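PDB 7ATL: esterase from uncultured bacterium pCosCE1, which hydrolyses carboxylic esters as a family VIII carboxylesterase of beta-lactamase-like fold and also shows promiscuous acyltransferase activity. Local coordinates for residues 29-35 against 353-359; 278-282 against 347-351. Residue numbers count along the deposited sequence, not the author numbering.

Contact 1 (29-35 against 353-359); sequences VVLIARH and AAISVVA
Ala354 has left-handed backbone angles (phi/psi 53/36), uncommon for a residue with a CB: together with Ile355 it faces Asp350 in a G1 beta bulge at the start of strand 355-359. His35 (47/35) is left-handed too, and its ring lies over the Ala354 methyl, with Ala354 CB 3.5 Å from the ring centroid in a CH-pi contact, while His35 N donates to Ala354 O (2.9 Å). Strands 29-34 and 355-359 run antiparallel (173°), their axes 4.8 Å apart. Hydrogen bonds run from Leu31 N to Val358 O (2.9 Å), Val358 N to Leu31 O (3.0 Å), Ala33 N to Ser356 O (3.1 Å) and Ser356 N to Ala33 O (3.2 Å); Val30-Ala359, Ile32-Val357 and Arg34-Ile355 are non-hydrogen-bonded pairs. In the antiparallel sheet of this beta-lactamase-like fold, these strands join the N-terminal hairpin to the C-terminal strands. Beta-branched residues suit the extended backbone. Leu31 (m, t), Ala33, Ser356 and Val358 (t) share the face toward helix 271-283, where Ser356 OG is hydrogen-bonded to Glu279. Val30, Ile32 (m), Arg34, Ile355 (p), Val357 and Ala359 occupy the other face, near helix 372-381; Ile32 CG1 meets Val357 CG2 at 4.2 Å, and Arg34 CG lies 3.8 Å from Ile355 CG2.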
loop_
_atom_site.group_PDB
_atom_site.type_symbol
_atom_site.label_atom_id
_atom_site.label_comp_id
_atom_site.label_asym_id
_atom_site.label_seq_id
_atom_site.Cartn_x
_atom_site.Cartn_y
_atom_site.Cartn_z
ATOM N N VAL A 29 7.257 10.756 -9.261
ATOM C CA VAL A 29 8.340 11.142 -8.322
ATOM C C VAL A 29 9.034 9.855 -7.880
ATOM O O VAL A 29 8.335 8.988 -7.355
ATOM C CB VAL A 29 7.762 11.917 -7.135
ATOM C CG1 VAL A 29 8.852 12.284 -6.140
ATOM C CG2 VAL A 29 7.012 13.144 -7.612
ATOM N N VAL A 30 10.333 9.729 -8.137
ATOM C CA VAL A 30 11.168 8.540 -7.795
ATOM C C VAL A 30 12.312 8.971 -6.865
ATOM O O VAL A 30 13.082 9.856 -7.254
ATOM C CB VAL A 30 11.723 7.865 -9.059
ATOM C CG1 VAL A 30 12.724 6.783 -8.703
ATOM C CG2 VAL A 30 10.623 7.307 -9.950
ATOM N N LEU A 31 12.414 8.345 -5.694
ATOM C CA LEU A 31 13.452 8.604 -4.658
ATOM C C LEU A 31 14.254 7.311 -4.402
ATOM O O LEU A 31 13.648 6.205 -4.299
ATOM C CB LEU A 31 12.771 9.076 -3.373
ATOM C CG LEU A 31 11.868 10.309 -3.473
ATOM C CD1 LEU A 31 11.378 10.739 -2.089
ATOM C CD2 LEU A 31 12.556 11.480 -4.147
ATOM N N ILE A 32 15.579 7.411 -4.318
ATOM C CA ILE A 32 16.464 6.264 -3.967
ATOM C C ILE A 32 17.426 6.710 -2.865
ATOM O O ILE A 32 18.073 7.772 -3.031
ATOM C CB ILE A 32 17.216 5.726 -5.194
ATOM C CG1 ILE A 32 16.253 5.334 -6.311
ATOM C CG2 ILE A 32 18.129 4.577 -4.791
ATOM C CD1 ILE A 32 16.842 5.500 -7.684
ATOM N N ALA A 33 17.491 5.920 -1.791
ATOM C CA ALA A 33 18.439 6.066 -0.670
ATOM C C ALA A 33 19.384 4.866 -0.679
ATOM O O ALA A 33 18.937 3.759 -1.056
ATOM C CB ALA A 33 17.679 6.157 0.631
ATOM N N ARG A 34 20.652 5.087 -0.337
ATOM C CA ARG A 34 21.569 4.000 0.087
ATOM C C ARG A 34 22.103 4.343 1.474
ATOM O O ARG A 34 22.525 5.508 1.693
ATOM C CB ARG A 34 22.694 3.768 -0.919
ATOM C CG ARG A 34 23.486 2.501 -0.626
ATOM C CD ARG A 34 24.714 2.400 -1.491
ATOM N NE ARG A 34 24.291 2.233 -2.874
ATOM C CZ ARG A 34 24.476 3.116 -3.860
ATOM N NH1 ARG A 34 25.103 4.267 -3.652
ATOM N NH2 ARG A 34 24.030 2.833 -5.072
ATOM N N HIS A 35 22.032 3.380 2.396
ATOM C CA HIS A 35 22.380 3.604 3.821
ATOM C C HIS A 35 21.716 4.894 4.335
ATOM O O HIS A 35 22.338 5.575 5.169
ATOM C CB HIS A 35 23.905 3.644 3.978
ATOM C CG HIS A 35 24.518 2.296 3.920
ATOM N ND1 HIS A 35 24.327 1.348 4.952
ATOM C CD2 HIS A 35 25.313 1.727 2.984
ATOM C CE1 HIS A 35 24.992 0.256 4.646
ATOM N NE2 HIS A 35 25.611 0.468 3.437
ATOM N N ALA A 353 21.475 -4.801 0.271
ATOM C CA ALA A 353 22.112 -3.702 -0.490
ATOM C C ALA A 353 21.982 -2.376 0.267
ATOM O O ALA A 353 22.529 -1.408 -0.211
ATOM C CB ALA A 353 21.543 -3.633 -1.885
ATOM N N ALA A 354 21.285 -2.367 1.400
ATOM C CA ALA A 354 20.908 -1.188 2.220
ATOM C C ALA A 354 20.205 -0.099 1.397
ATOM O O ALA A 354 20.416 1.101 1.705
ATOM C CB ALA A 354 22.135 -0.649 2.904
ATOM N N ILE A 355 19.384 -0.461 0.412
ATOM C CA ILE A 355 18.736 0.553 -0.476
ATOM C C ILE A 355 17.212 0.546 -0.281
ATOM O O ILE A 355 16.640 -0.513 -0.006
ATOM C CB ILE A 355 19.123 0.381 -1.963
ATOM C CG1 ILE A 355 18.586 -0.916 -2.552
ATOM C CG2 ILE A 355 20.627 0.510 -2.203
ATOM C CD1 ILE A 355 18.093 -0.721 -3.944
ATOM N N SER A 356 16.594 1.720 -0.385
ATOM C CA SER A 356 15.127 1.923 -0.427
ATOM C C SER A 356 14.795 2.652 -1.738
ATOM O O SER A 356 15.559 3.549 -2.180
ATOM C CB SER A 356 14.620 2.664 0.789
ATOM O OG SER A 356 15.034 2.061 2.011
ATOM N N VAL A 357 13.708 2.240 -2.372
ATOM C CA VAL A 357 13.206 2.810 -3.652
ATOM C C VAL A 357 11.739 3.164 -3.452
ATOM O O VAL A 357 11.004 2.335 -2.960
ATOM C CB VAL A 357 13.406 1.813 -4.802
ATOM C CG1 VAL A 357 12.732 2.252 -6.093
ATOM C CG2 VAL A 357 14.888 1.565 -5.015
ATOM N N VAL A 358 11.357 4.378 -3.800
ATOM C CA VAL A 358 9.938 4.833 -3.840
ATOM C C VAL A 358 9.657 5.341 -5.258
ATOM O O VAL A 358 10.391 6.223 -5.745
ATOM C CB VAL A 358 9.664 5.917 -2.784
ATOM C CG1 VAL A 358 8.314 6.572 -3.025
ATOM C CG2 VAL A 358 9.748 5.365 -1.376
ATOM N N ALA A 359 8.637 4.799 -5.902
ATOM C CA ALA A 359 8.261 5.143 -7.286
ATOM C C ALA A 359 6.761 5.432 -7.329
ATOM O O ALA A 359 5.978 4.496 -7.579
ATOM C CB ALA A 359 8.642 3.998 -8.176
#

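Contact 2 (278-282 against 347-351); sequences VETLR and WFYDP
Trp347 opens the extended segment 347-350 with its CB directed toward helix 278-282, which crosses the strand at -33° with axes 8.4 Å apart. Its p rotamer (chi2 -96°) brings the indole beneath the helix, CE3 3.7 Å from Val278 CG2 and CH2 4.5 Å from Leu281 CD1; Pro69 also touches it. Phe348 turns away to the sheet's other face, so only its carbonyl reaches Val278 (O to CG1 3.9 Å). Tyr349 points back (p), its ring offering a face to Arg282 CA, 3.6 Å from the centroid in a CH-pi contact, while Tyr349 CE2 is 3.6 Å from Leu281 CB and Tyr349 CB 3.8 Å from Val278 CG1; its hydroxyl is hydrogen-bonded to Arg298. The CA-to-CB bond of Asp350 points away, and its OD2 is hydrogen-bonded to Tyr381 and His333. A water then accepts from Arg282 NH1 (2.9 Å) and donates to Pro351 O (2.7 Å). Arg282, t at chi1 and chi2, turns p at chi3, making a two-point salt bridge: Arg282 NE to Glu279 OE2 2.8 Å, Arg282 NH2 to Glu279 OE1 2.9 Å. Helix 271-283 on this face and helix 372-381 on the other flank an antiparallel sheet, as in serine beta-lactamases.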
loop_
_atom_site.group_PDB
_atom_site.type_symbol
_atom_site.label_atom_id
_atom_site.label_comp_id
_atom_site.label_asym_id
_atom_site.label_seq_id
_atom_site.Cartn_x
_atom_site.Cartn_y
_atom_site.Cartn_z
ATOM N N VAL A 278 9.795 3.670 4.574
ATOM C CA VAL A 278 10.501 2.467 4.057
ATOM C C VAL A 278 11.873 2.334 4.750
ATOM O O VAL A 278 12.222 1.186 5.140
ATOM C CB VAL A 278 10.604 2.499 2.525
ATOM C CG1 VAL A 278 11.426 1.341 1.989
ATOM C CG2 VAL A 278 9.227 2.517 1.872
ATOM N N GLU A 279 12.624 3.427 4.924
ATOM C CA GLU A 279 13.910 3.420 5.676
ATOM C C GLU A 279 13.661 2.875 7.090
ATOM O O GLU A 279 14.378 1.942 7.506
ATOM C CB GLU A 279 14.541 4.814 5.721
ATOM C CG GLU A 279 15.505 5.053 4.580
ATOM C CD GLU A 279 16.696 4.117 4.627
ATOM O OE1 GLU A 279 17.507 4.270 5.588
ATOM O OE2 GLU A 279 16.778 3.217 3.741
ATOM N N THR A 280 12.635 3.376 7.775
ATOM C CA THR A 280 12.218 2.924 9.130
ATOM C C THR A 280 11.964 1.407 9.153
ATOM O O THR A 280 12.438 0.728 10.081
ATOM C CB THR A 280 10.980 3.697 9.582
ATOM O OG1 THR A 280 11.295 5.088 9.517
ATOM C CG2 THR A 280 10.551 3.326 10.984
ATOM N N LEU A 281 11.249 0.890 8.163
ATOM C CA LEU A 281 10.969 -0.554 8.031
ATOM C C LEU A 281 12.274 -1.301 7.767
ATOM O O LEU A 281 12.371 -2.438 8.214
ATOM C CB LEU A 281 9.953 -0.774 6.900
ATOM C CG LEU A 281 8.546 -0.218 7.146
ATOM C CD1 LEU A 281 7.562 -0.812 6.159
ATOM C CD2 LEU A 281 8.056 -0.471 8.574
ATOM N N ARG A 282 13.228 -0.708 7.060
ATOM C CA ARG A 282 14.470 -1.423 6.662
ATOM C C ARG A 282 15.388 -1.674 7.877
ATOM O O ARG A 282 16.026 -2.740 7.892
ATOM C CB ARG A 282 15.227 -0.643 5.581
ATOM C CG ARG A 282 16.523 -1.310 5.150
ATOM C CD ARG A 282 17.203 -0.602 3.992
ATOM N NE ARG A 282 17.805 0.649 4.428
ATOM C CZ ARG A 282 18.964 0.775 5.064
ATOM N NH1 ARG A 282 19.704 -0.287 5.366
ATOM N NH2 ARG A 282 19.361 1.991 5.408
ATOM N N TRP A 347 7.248 0.290 -4.159
ATOM C CA TRP A 347 8.296 0.618 -3.169
ATOM C C TRP A 347 8.943 -0.687 -2.701
ATOM O O TRP A 347 8.304 -1.744 -2.784
ATOM C CB TRP A 347 7.729 1.441 -2.005
ATOM C CG TRP A 347 6.725 0.688 -1.191
ATOM C CD1 TRP A 347 5.373 0.735 -1.332
ATOM C CD2 TRP A 347 6.996 -0.259 -0.135
ATOM N NE1 TRP A 347 4.784 -0.093 -0.421
ATOM C CE2 TRP A 347 5.748 -0.733 0.317
ATOM C CE3 TRP A 347 8.155 -0.747 0.479
ATOM C CZ2 TRP A 347 5.628 -1.680 1.345
ATOM C CZ3 TRP A 347 8.033 -1.668 1.501
ATOM C CH2 TRP A 347 6.787 -2.125 1.930
ATOM N N PHE A 348 10.196 -0.610 -2.277
ATOM C CA PHE A 348 10.927 -1.764 -1.708
ATOM C C PHE A 348 12.150 -1.225 -0.985
ATOM O O PHE A 348 12.643 -0.147 -1.347
ATOM C CB PHE A 348 11.283 -2.807 -2.779
ATOM C CG PHE A 348 12.254 -2.379 -3.857
ATOM C CD1 PHE A 348 13.626 -2.427 -3.647
ATOM C CD2 PHE A 348 11.799 -1.965 -5.104
ATOM C CE1 PHE A 348 14.513 -2.061 -4.652
ATOM C CE2 PHE A 348 12.688 -1.600 -6.104
ATOM C CZ PHE A 348 14.041 -1.644 -5.877
ATOM N N TYR A 349 12.581 -1.957 0.030
ATOM C CA TYR A 349 13.953 -1.886 0.570
ATOM C C TYR A 349 14.557 -3.260 0.350
ATOM O O TYR A 349 13.814 -4.235 0.499
ATOM C CB TYR A 349 13.966 -1.429 2.028
ATOM C CG TYR A 349 13.441 -2.418 3.025
ATOM C CD1 TYR A 349 14.129 -3.577 3.290
ATOM C CD2 TYR A 349 12.311 -2.150 3.778
ATOM C CE1 TYR A 349 13.692 -4.475 4.252
ATOM C CE2 TYR A 349 11.863 -3.026 4.756
ATOM C CZ TYR A 349 12.555 -4.199 4.984
ATOM O OH TYR A 349 12.146 -5.105 5.908
ATOM N N ASP A 350 15.819 -3.288 -0.069
ATOM C CA ASP A 350 16.690 -4.484 -0.100
ATOM C C ASP A 350 17.618 -4.397 1.121
ATOM O O ASP A 350 18.505 -3.531 1.175
ATOM C CB ASP A 350 17.375 -4.528 -1.470
ATOM C CG ASP A 350 18.374 -5.653 -1.616
ATOM O OD1 ASP A 350 18.941 -6.057 -0.577
ATOM O OD2 ASP A 350 18.582 -6.103 -2.768
ATOM N N PRO A 351 17.438 -5.258 2.161
ATOM C CA PRO A 351 18.241 -5.167 3.388
ATOM C C PRO A 351 19.726 -5.458 3.136
ATOM O O PRO A 351 20.509 -4.822 3.782
ATOM C CB PRO A 351 17.635 -6.215 4.321
ATOM C CG PRO A 351 17.020 -7.221 3.373
ATOM C CD PRO A 351 16.496 -6.390 2.215
HETATM O O HOH W 1 19.365 -3.137 5.623
#

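Contacts 1 and 2 share one sheet: strand 355-361 lies between 27-34 and 345-350, and Val357 N meets Phe348 O at 2.8 Å. Contact 2 is nested within the long chain loop that contact 1 closes. Both are largely buried, but contact 1 runs out to exposed Arg34 and His35, whereas every touching residue of contact 2 is buried. Their chemistry follows their place: strand pairing in contact 1 rests on backbone hydrogen bonds, while helix-on-sheet packing in contact 2 rests on aromatic and aliphatic surfaces, with a bridging water at its edge. Ser356 OG and Glu279 OE2, 2.7 Å apart, link helix 271-283 to strand 355-361, a joint between the two contacts.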